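GCN5-related N-acetyltransferase (Anabaena variabilis, PDB 2OZG) binds coenzyme A and probably transfers acetyl groups to amines, perhaps those of aminoglycosides, as a member of the GNAT superfamily. Local coordinates at residues 18-23 / 45-50; 70-75 / 354-359; 342-347 / 378-383. All coordinates share one frame; numbering follows the deposited sequence. Where two conformers were deposited one is given.

Contact 1: 18-23 / 45-50; sequences ENIQQL and IGLENF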
loop_
_atom_site.group_PDB
_atom_site.type_symbol
_atom_site.label_atom_id
_atom_site.label_comp_id
_atom_site.label_asym_id
_atom_site.label_seq_id
_atom_site.Cartn_x
_atom_site.Cartn_y
_atom_site.Cartn_z
ATOM N N GLU A 18 -19.465 -39.775 -19.707
ATOM C CA GLU A 18 -18.198 -40.176 -20.292
ATOM C C GLU A 18 -17.188 -39.049 -20.315
ATOM O O GLU A 18 -15.972 -39.294 -20.320
ATOM C CB GLU A 18 -18.415 -40.678 -21.716
ATOM C CG GLU A 18 -17.234 -41.460 -22.308
ATOM C CD GLU A 18 -17.010 -42.852 -21.658
ATOM O OE1 GLU A 18 -17.977 -43.414 -21.085
ATOM O OE2 GLU A 18 -15.864 -43.381 -21.756
ATOM N N ASN A 19 -17.658 -37.809 -20.319
ATOM C CA ASN A 19 -16.739 -36.685 -20.402
ATOM C C ASN A 19 -16.896 -35.573 -19.355
ATOM O O ASN A 19 -16.121 -34.653 -19.394
ATOM C CB ASN A 19 -16.817 -36.078 -21.815
ATOM C CG ASN A 19 -18.236 -35.565 -22.157
ATOM O OD1 ASN A 19 -18.991 -35.136 -21.261
ATOM N ND2 ASN A 19 -18.589 -35.584 -23.445
ATOM N N ILE A 20 -17.860 -35.643 -18.437
ATOM C CA ILE A 20 -18.103 -34.522 -17.481
ATOM C C ILE A 20 -16.985 -34.320 -16.437
ATOM O O ILE A 20 -16.774 -33.215 -15.927
ATOM C CB ILE A 20 -19.490 -34.676 -16.757
ATOM C CG1 ILE A 20 -19.915 -33.386 -16.056
ATOM C CG2 ILE A 20 -19.457 -35.853 -15.764
ATOM C CD1 ILE A 20 -19.868 -32.126 -16.971
ATOM N N GLN A 21 -16.270 -35.373 -16.102
ATOM C CA GLN A 21 -15.139 -35.208 -15.192
ATOM C C GLN A 21 -13.972 -34.492 -15.835
ATOM O O GLN A 21 -13.306 -33.722 -15.155
ATOM C CB GLN A 21 -14.598 -36.531 -14.725
ATOM C CG GLN A 21 -15.423 -37.203 -13.693
ATOM C CD GLN A 21 -14.900 -38.572 -13.416
ATOM O OE1 GLN A 21 -14.460 -38.855 -12.307
ATOM N NE2 GLN A 21 -14.886 -39.430 -14.447
ATOM N N GLN A 22 -13.656 -34.858 -17.088
ATOM C CA GLN A 22 -12.612 -34.202 -17.816
ATOM C C GLN A 22 -13.010 -32.765 -17.932
ATOM O O GLN A 22 -12.185 -31.933 -17.702
ATOM C CB GLN A 22 -12.428 -34.733 -19.229
ATOM C CG GLN A 22 -11.648 -36.015 -19.346
ATOM C CD GLN A 22 -12.202 -36.932 -20.412
ATOM O OE1 GLN A 22 -13.233 -37.574 -20.217
ATOM N NE2 GLN A 22 -11.509 -37.021 -21.534
ATOM N N LEU A 23 -14.261 -32.467 -18.318
ATOM C CA LEU A 23 -14.646 -31.055 -18.474
ATOM C C LEU A 23 -14.513 -30.334 -17.140
ATOM O O LEU A 23 -14.030 -29.220 -17.072
ATOM C CB LEU A 23 -16.075 -30.940 -19.018
ATOM C CG LEU A 23 -16.658 -29.535 -19.160
ATOM C CD1 LEU A 23 -15.846 -28.643 -20.158
ATOM C CD2 LEU A 23 -18.136 -29.591 -19.570
ATOM N N ILE A 45 -25.512 -26.795 -11.389
ATOM C CA ILE A 45 -26.047 -26.472 -12.708
ATOM C C ILE A 45 -26.719 -27.615 -13.424
ATOM O O ILE A 45 -27.685 -27.416 -14.153
ATOM C CB ILE A 45 -24.932 -25.959 -13.604
ATOM C CG1 ILE A 45 -24.484 -24.612 -13.065
ATOM C CG2 ILE A 45 -25.395 -25.905 -15.075
ATOM C CD1 ILE A 45 -23.450 -23.900 -13.852
ATOM N N GLY A 46 -26.199 -28.824 -13.242
ATOM C CA GLY A 46 -26.751 -29.982 -13.922
ATOM C C GLY A 46 -26.001 -30.305 -15.209
ATOM O O GLY A 46 -25.821 -29.476 -16.088
ATOM N N LEU A 47 -25.573 -31.547 -15.296
ATOM C CA LEU A 47 -24.859 -32.088 -16.440
ATOM C C LEU A 47 -25.557 -31.876 -17.781
ATOM O O LEU A 47 -24.891 -31.754 -18.817
ATOM C CB LEU A 47 -24.672 -33.606 -16.185
ATOM C CG LEU A 47 -23.882 -34.482 -17.164
ATOM C CD1 LEU A 47 -23.364 -35.744 -16.464
ATOM C CD2 LEU A 47 -24.704 -34.874 -18.374
ATOM N N GLU A 48 -26.893 -31.890 -17.761
ATOM C CA GLU A 48 -27.711 -31.714 -18.959
ATOM C C GLU A 48 -27.473 -30.386 -19.614
ATOM O O GLU A 48 -27.677 -30.269 -20.820
ATOM C CB GLU A 48 -29.221 -31.843 -18.655
ATOM C CG GLU A 48 -29.731 -31.067 -17.413
ATOM C CD GLU A 48 -29.351 -31.745 -16.084
ATOM N N ASN A 49 -27.061 -29.395 -18.807
ATOM C CA ASN A 49 -26.789 -28.042 -19.264
ATOM C C ASN A 49 -25.385 -27.813 -19.756
ATOM O O ASN A 49 -25.089 -26.763 -20.313
ATOM C CB ASN A 49 -27.120 -27.054 -18.146
ATOM C CG ASN A 49 -28.588 -27.037 -17.829
ATOM O OD1 ASN A 49 -29.398 -27.100 -18.736
ATOM N ND2 ASN A 49 -28.940 -27.026 -16.535
ATOM N N PHE A 50 -24.511 -28.787 -19.557
ATOM C CA PHE A 50 -23.140 -28.614 -20.064
ATOM C C PHE A 50 -22.963 -29.156 -21.495
ATOM O O PHE A 50 -23.669 -30.076 -21.964
ATOM C CB PHE A 50 -22.115 -29.192 -19.132
ATOM C CG PHE A 50 -21.936 -28.421 -17.871
ATOM C CD1 PHE A 50 -22.727 -28.683 -16.779
ATOM C CD2 PHE A 50 -20.923 -27.505 -17.747
ATOM C CE1 PHE A 50 -22.518 -27.997 -15.595
ATOM C CE2 PHE A 50 -20.719 -26.807 -16.568
ATOM C CZ PHE A 50 -21.509 -27.065 -15.494
#

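Contact 2: 70-75 / 354-359; sequences QWWGGQ and SLYTSL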
loop_
_atom_site.group_PDB
_atom_site.type_symbol
_atom_site.label_atom_id
_atom_site.label_comp_id
_atom_site.label_asym_id
_atom_site.label_seq_id
_atom_site.Cartn_x
_atom_site.Cartn_y
_atom_site.Cartn_z
ATOM N N GLN A 70 -35.204 -13.164 -19.058
ATOM C CA GLN A 70 -34.693 -11.842 -18.715
ATOM C C GLN A 70 -35.840 -10.842 -18.884
ATOM O O GLN A 70 -36.572 -10.901 -19.875
ATOM C CB GLN A 70 -33.532 -11.448 -19.634
ATOM C CG GLN A 70 -32.676 -10.389 -19.036
ATOM C CD GLN A 70 -31.392 -10.179 -19.716
ATOM O OE1 GLN A 70 -31.254 -10.447 -20.911
ATOM N NE2 GLN A 70 -30.429 -9.558 -18.987
ATOM N N TRP A 71 -35.978 -9.926 -17.922
ATOM C CA TRP A 71 -37.052 -8.939 -17.968
ATOM C C TRP A 71 -36.678 -7.649 -18.746
ATOM O O TRP A 71 -35.849 -6.882 -18.278
ATOM C CB TRP A 71 -37.516 -8.636 -16.552
ATOM C CG TRP A 71 -38.084 -9.829 -15.838
ATOM C CD1 TRP A 71 -37.390 -10.675 -15.010
ATOM C CD2 TRP A 71 -39.433 -10.324 -15.861
ATOM N NE1 TRP A 71 -38.200 -11.647 -14.541
ATOM C CE2 TRP A 71 -39.462 -11.471 -15.042
ATOM C CE3 TRP A 71 -40.618 -9.904 -16.466
ATOM C CZ2 TRP A 71 -40.648 -12.196 -14.795
ATOM C CZ3 TRP A 71 -41.758 -10.652 -16.278
ATOM C CH2 TRP A 71 -41.779 -11.764 -15.445
ATOM N N TRP A 72 -37.297 -7.427 -19.916
ATOM C CA TRP A 72 -37.034 -6.245 -20.754
ATOM C C TRP A 72 -38.375 -5.537 -20.966
ATOM O O TRP A 72 -39.328 -6.141 -21.485
ATOM C CB TRP A 72 -36.417 -6.640 -22.122
ATOM C CG TRP A 72 -35.037 -7.307 -22.012
ATOM C CD1 TRP A 72 -34.722 -8.658 -22.132
ATOM C CD2 TRP A 72 -33.834 -6.645 -21.627
ATOM N NE1 TRP A 72 -33.352 -8.829 -21.941
ATOM C CE2 TRP A 72 -32.805 -7.601 -21.615
ATOM C CE3 TRP A 72 -33.519 -5.288 -21.373
ATOM C CZ2 TRP A 72 -31.500 -7.256 -21.307
ATOM C CZ3 TRP A 72 -32.264 -4.958 -21.032
ATOM C CH2 TRP A 72 -31.254 -5.925 -21.003
ATOM N N GLY A 73 -38.428 -4.279 -20.571
ATOM C CA GLY A 73 -39.604 -3.471 -20.642
ATOM C C GLY A 73 -40.766 -4.148 -19.908
ATOM O O GLY A 73 -41.903 -4.019 -20.304
ATOM N N GLY A 74 -40.445 -4.918 -18.884
ATOM C CA GLY A 74 -41.434 -5.564 -18.061
ATOM C C GLY A 74 -42.043 -6.831 -18.581
ATOM O O GLY A 74 -43.024 -7.292 -18.013
ATOM N N GLN A 75 -41.478 -7.384 -19.650
ATOM C CA GLN A 75 -41.927 -8.640 -20.221
ATOM C C GLN A 75 -40.789 -9.624 -20.090
ATOM O O GLN A 75 -39.624 -9.254 -20.206
ATOM C CB GLN A 75 -42.239 -8.443 -21.694
ATOM C CG GLN A 75 -43.419 -7.496 -21.966
ATOM C CD GLN A 75 -44.722 -7.990 -21.393
ATOM O OE1 GLN A 75 -45.102 -9.156 -21.558
ATOM N NE2 GLN A 75 -45.407 -7.116 -20.700
ATOM N N SER A 354 -27.134 -3.496 -28.155
ATOM C CA SER A 354 -26.954 -2.357 -27.263
ATOM C C SER A 354 -28.176 -1.470 -27.374
ATOM O O SER A 354 -28.592 -0.910 -26.384
ATOM C CB SER A 354 -25.722 -1.576 -27.578
ATOM O OG SER A 354 -24.545 -2.370 -27.601
ATOM N N LEU A 355 -28.745 -1.386 -28.581
ATOM C CA LEU A 355 -29.953 -0.602 -28.810
ATOM C C LEU A 355 -31.128 -1.201 -28.041
ATOM O O LEU A 355 -31.865 -0.494 -27.340
ATOM C CB LEU A 355 -30.298 -0.606 -30.301
ATOM C CG LEU A 355 -31.573 0.165 -30.710
ATOM C CD1 LEU A 355 -31.410 1.634 -30.457
ATOM C CD2 LEU A 355 -31.962 -0.084 -32.146
ATOM N N TYR A 356 -31.280 -2.521 -28.176
ATOM C CA TYR A 356 -32.368 -3.288 -27.549
ATOM C C TYR A 356 -32.468 -3.152 -26.056
ATOM O O TYR A 356 -33.547 -3.001 -25.488
ATOM C CB TYR A 356 -32.166 -4.767 -27.869
ATOM C CG TYR A 356 -33.226 -5.772 -27.383
ATOM C CD1 TYR A 356 -33.171 -6.325 -26.140
ATOM C CD2 TYR A 356 -34.210 -6.209 -28.217
ATOM C CE1 TYR A 356 -34.108 -7.309 -25.727
ATOM C CE2 TYR A 356 -35.169 -7.153 -27.795
ATOM C CZ TYR A 356 -35.094 -7.698 -26.563
ATOM O OH TYR A 356 -36.056 -8.641 -26.173
ATOM N N THR A 357 -31.326 -3.195 -25.391
ATOM C CA THR A 357 -31.288 -3.108 -23.914
ATOM C C THR A 357 -31.340 -1.728 -23.294
ATOM O O THR A 357 -31.462 -1.606 -22.062
ATOM C CB THR A 357 -29.973 -3.747 -23.404
ATOM O OG1 THR A 357 -28.869 -2.983 -23.879
ATOM C CG2 THR A 357 -29.890 -5.161 -23.866
ATOM N N SER A 358 -31.264 -0.692 -24.120
ATOM C CA SER A 358 -31.213 0.687 -23.655
ATOM C C SER A 358 -29.950 1.036 -22.908
ATOM O O SER A 358 -29.926 1.998 -22.165
ATOM C CB SER A 358 -32.415 1.056 -22.741
ATOM O OG SER A 358 -33.545 0.427 -23.225
ATOM N N LEU A 359 -28.870 0.296 -23.106
ATOM C CA LEU A 359 -27.616 0.680 -22.467
ATOM C C LEU A 359 -27.159 2.036 -23.011
ATOM O O LEU A 359 -26.699 2.911 -22.250
ATOM C CB LEU A 359 -26.521 -0.384 -22.761
ATOM C CG LEU A 359 -25.176 -0.090 -22.111
ATOM C CD1 LEU A 359 -25.275 0.029 -20.613
ATOM C CD2 LEU A 359 -24.141 -1.131 -22.504
#

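Contact 3: 342-347 / 378-383; sequences KGELQL and LLKATQ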
loop_
_atom_site.group_PDB
_atom_site.type_symbol
_atom_site.label_atom_id
_atom_site.label_comp_id
_atom_site.label_asym_id
_atom_site.label_seq_id
_atom_site.Cartn_x
_atom_site.Cartn_y
_atom_site.Cartn_z
ATOM N N LYS A 342 -37.808 -0.059 -45.649
ATOM C CA LYS A 342 -36.809 0.746 -46.286
ATOM C C LYS A 342 -35.458 0.815 -45.611
ATOM O O LYS A 342 -34.601 1.556 -46.061
ATOM C CB LYS A 342 -37.396 2.123 -46.527
ATOM C CG LYS A 342 -37.729 2.922 -45.345
ATOM C CD LYS A 342 -38.775 3.937 -45.784
ATOM C CE LYS A 342 -39.247 4.810 -44.663
ATOM N NZ LYS A 342 -40.219 5.795 -45.233
ATOM N N GLY A 343 -35.278 0.083 -44.511
ATOM C CA GLY A 343 -33.989 0.027 -43.842
ATOM C C GLY A 343 -33.379 1.402 -43.621
ATOM O O GLY A 343 -32.244 1.666 -44.017
ATOM N N GLU A 344 -34.134 2.235 -42.915
ATOM C CA GLU A 344 -33.771 3.578 -42.544
ATOM C C GLU A 344 -32.774 3.591 -41.411
ATOM O O GLU A 344 -32.157 4.613 -41.174
ATOM C CB GLU A 344 -35.014 4.395 -42.141
ATOM C CG GLU A 344 -35.828 3.806 -40.962
ATOM C CD GLU A 344 -37.214 4.482 -40.658
ATOM O OE1 GLU A 344 -37.578 5.539 -41.234
ATOM O OE2 GLU A 344 -37.938 3.893 -39.818
ATOM N N LEU A 345 -32.653 2.487 -40.688
ATOM C CA LEU A 345 -31.705 2.408 -39.585
ATOM C C LEU A 345 -30.952 1.126 -39.747
ATOM O O LEU A 345 -31.535 0.044 -39.612
ATOM C CB LEU A 345 -32.404 2.506 -38.244
ATOM C CG LEU A 345 -31.508 2.535 -36.985
ATOM C CD1 LEU A 345 -32.269 3.117 -35.810
ATOM C CD2 LEU A 345 -31.004 1.161 -36.608
ATOM N N GLN A 346 -29.658 1.257 -40.048
ATOM C CA GLN A 346 -28.796 0.120 -40.351
ATOM C C GLN A 346 -27.799 -0.156 -39.277
ATOM O O GLN A 346 -27.147 0.754 -38.781
ATOM C CB GLN A 346 -28.000 0.427 -41.606
ATOM C CG GLN A 346 -28.905 1.027 -42.693
ATOM C CD GLN A 346 -28.179 2.162 -43.436
ATOM O OE1 GLN A 346 -28.391 3.343 -43.142
ATOM N NE2 GLN A 346 -27.263 1.797 -44.324
ATOM N N LEU A 347 -27.640 -1.433 -38.960
ATOM C CA LEU A 347 -26.717 -1.823 -37.943
ATOM C C LEU A 347 -26.415 -3.308 -38.033
ATOM O O LEU A 347 -27.111 -4.091 -38.661
ATOM C CB LEU A 347 -27.288 -1.490 -36.550
ATOM C CG LEU A 347 -28.743 -1.768 -36.246
ATOM C CD1 LEU A 347 -29.270 -3.063 -36.696
ATOM C CD2 LEU A 347 -28.995 -1.615 -34.743
ATOM N N LEU A 378 -33.867 7.977 -36.146
ATOM C CA LEU A 378 -33.199 8.135 -34.844
ATOM C C LEU A 378 -34.219 8.477 -33.773
ATOM O O LEU A 378 -34.160 7.963 -32.675
ATOM C CB LEU A 378 -32.120 9.217 -34.866
ATOM C CG LEU A 378 -30.762 8.986 -35.543
ATOM C CD1 LEU A 378 -29.917 10.214 -35.339
ATOM C CD2 LEU A 378 -30.035 7.770 -34.968
ATOM N N LEU A 379 -35.161 9.368 -34.108
ATOM C CA LEU A 379 -36.188 9.767 -33.154
ATOM C C LEU A 379 -37.109 8.602 -32.810
ATOM O O LEU A 379 -37.414 8.361 -31.650
ATOM C CB LEU A 379 -37.001 10.964 -33.666
ATOM C CG LEU A 379 -38.146 11.378 -32.727
ATOM C CD1 LEU A 379 -37.608 11.718 -31.355
ATOM C CD2 LEU A 379 -38.958 12.526 -33.308
ATOM N N LYS A 380 -37.574 7.888 -33.825
ATOM C CA LYS A 380 -38.438 6.749 -33.594
ATOM C C LYS A 380 -37.726 5.714 -32.717
ATOM O O LYS A 380 -38.282 5.268 -31.709
ATOM C CB LYS A 380 -38.921 6.173 -34.925
ATOM C CG LYS A 380 -39.764 7.132 -35.670
ATOM C CD LYS A 380 -40.424 6.519 -36.909
ATOM C CE LYS A 380 -39.393 6.004 -37.956
ATOM N NZ LYS A 380 -40.054 5.788 -39.294
ATOM N N ALA A 381 -36.483 5.388 -33.037
ATOM C CA ALA A 381 -35.730 4.445 -32.205
ATOM C C ALA A 381 -35.504 4.937 -30.773
ATOM O O ALA A 381 -35.485 4.145 -29.844
ATOM C CB ALA A 381 -34.434 4.141 -32.805
ATOM N N THR A 382 -35.328 6.234 -30.597
ATOM C CA THR A 382 -35.141 6.767 -29.262
ATOM C C THR A 382 -36.406 6.574 -28.452
ATOM O O THR A 382 -36.344 6.177 -27.302
ATOM C CB THR A 382 -34.776 8.259 -29.324
ATOM O OG1 THR A 382 -33.590 8.402 -30.081
ATOM C CG2 THR A 382 -34.556 8.845 -27.972
ATOM N N GLN A 383 -37.548 6.838 -29.075
ATOM C CA GLN A 383 -38.827 6.703 -28.405
ATOM C C GLN A 383 -39.104 5.233 -28.047
ATOM O O GLN A 383 -39.531 4.917 -26.921
ATOM C CB GLN A 383 -39.945 7.220 -29.330
ATOM C CG GLN A 383 -39.877 8.742 -29.593
ATOM C CD GLN A 383 -40.814 9.194 -30.683
ATOM O OE1 GLN A 383 -41.233 8.385 -31.515
ATOM N NE2 GLN A 383 -41.115 10.492 -30.724
#

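Contact 1: 18-23 / 45-50
Ile-20 and Leu-23, one turn apart at the start of helix 20-30, present two aliphatic bumps to the bend where the chain leaves helix 37-45 and enters strand 50-55. Leu-47 and Phe-50 receive them. The outer bump is Ile-20. Its CG1 lies anti to the backbone N (chi1 -166°), which directs the CG1-CD1 arm toward the root of Phe-50, CD1 lying 4.3 Å from Phe-50 CB, while CG2 goes to the other neighbour. Leu-47 sends a single methyl to that side: its CD1 sits 4.0 Å from Ile-20 CG2 and just as near Ile-20 CB, nestling against the branch point of the isoleucine. Ile-20 thus sits in the hollow bounded by a leucine methyl and the root of a phenylalanine.

Deeper in, Leu-23 uses CD2 alone. That methyl fits into the angle between the ring and its stem, 3.9 Å from Phe-50 CD2 and 4.0 Å from Phe-50 CB, and meets the ring obliquely. Val-42 of helix 37-45 touches both Ile-20 and Phe-50, and Val-52 packs on Leu-23, so the aliphatic layer carries on beyond the two segments.

The bend itself is made by Gly-46, which leaves the helix with phi 95°, and by the short 3-10 turn 47-49. Asn-49 ND2 ties that turn back to Ile-45 O at 2.7 Å. Apolar throughout, the contact packs the first helix of the GNAT fold against the link from its second helix into the central strands, and the side chain of Leu-23 lies about 10 Å from bound coenzyme A.

Contact 2: 70-75 / 354-359
Trp-72 of the GNAT domain lays its indole against Tyr-356 and Thr-357, at the C-terminal end of helix 349-357 in the sterol carrier protein-like domain. The tryptophan closes strand 58-72 and opens a type I' turn, Trp-72 to Gln-75, with glycines at its two positive-phi positions; this beta hairpin meets a helix end more than 270 residues further on. Through these three buried residues the GNAT and sterol carrier parts meet.

Tyr-356 supplies a T-shaped stack. Its edge points at one face of the five-membered ring, with CE1 3.8 Å from Trp-72 CG and the planes at 71°. Having CG anti to the backbone N (chi1 -177°) swings the phenol off the helix to reach the indole, and the hydroxyl beyond is held by Ala-296 O. Thr-357 takes the six-membered ring: CB is 3.5 Å from Trp-72 CZ3, and CG2 comes within 3.3 Å of Trp-72 CH2, a tight fit. Thr-357 OG1, on another branch, bonds to Ala-134 O.

A leucine in place of Trp-72 would probably leave the tyrosine edge without a ring face to rest on and open a gap beside the threonine methyl. The helix ends just there in a Schellman motif at Ser-358, whose hydroxyl bonds to His-179, a residue that also meets the tryptophan edge-to-face. On its own strand the indole is steadied by Gln-70: Trp-72 NE1 donates to Gln-70 OE1 over 2.8 Å, bent to 130° at the hydrogen and approaching from above the carbonyl plane.

Contact 3: 342-347 / 378-383
Strand 345-348 and its lead-in loop run past helix 375-385, which packs on the mixed sheet of the sterol carrier protein-like domain, and the two backbones come nearest at Leu-345 and Leu-378, whose CA atoms are 7.6 Å apart. Gly-343 turns the chain with positive phi just before the strand, and Glu-344 and Leu-345 both start their side chains toward the helix. At the outer end Glu-344 and Lys-380 form a salt bridge, crossing at about a right angle. Lys-380 NZ donates to the syn lone pair of Glu-344 OE2 at 2.9 Å, and more weakly to Glu-344 OE1 at 3.2 Å. The lysine chain, bent at chi3 (-61°), brings its ammonium to a carboxylate on a stem that is extended beyond CG. Further in, Leu-345 CD1 rests on Ala-381 CB at 3.8 Å, the alanine being small, which probably helps strand and helix come close.

Both charged ends have second partners on strand 308-315: His-311 N donates to Glu-344 OE2, and Lys-380 NZ donates to Glu-309 O. The ion pair is therefore knitted into the neighbouring strand, which probably fixes both groups and lets the charges offset each other at the partly exposed edge of an apolar helix-on-sheet layer.

From the N terminus, contact 1 comes first, a local closure that brings 45-50 back onto 18-23 after 21 mostly helical residues, all inside the first GNAT range. Strand 58-72 then leads to 70-75, which waits for 354-359, so contact 2 spans most of the chain and ties that GNAT range to the sterol carrier range. Contact 3 opens at 342-347 before contact 2 closes and itself closes at 378-383: the two cross. Their centres are about 17 Å apart, and they meet where Leu-347 CD2 packs on Leu-355 CD2 at 4.2 Å, strand 345-348 running on into helix 349-357. Contact 1 stands apart from both.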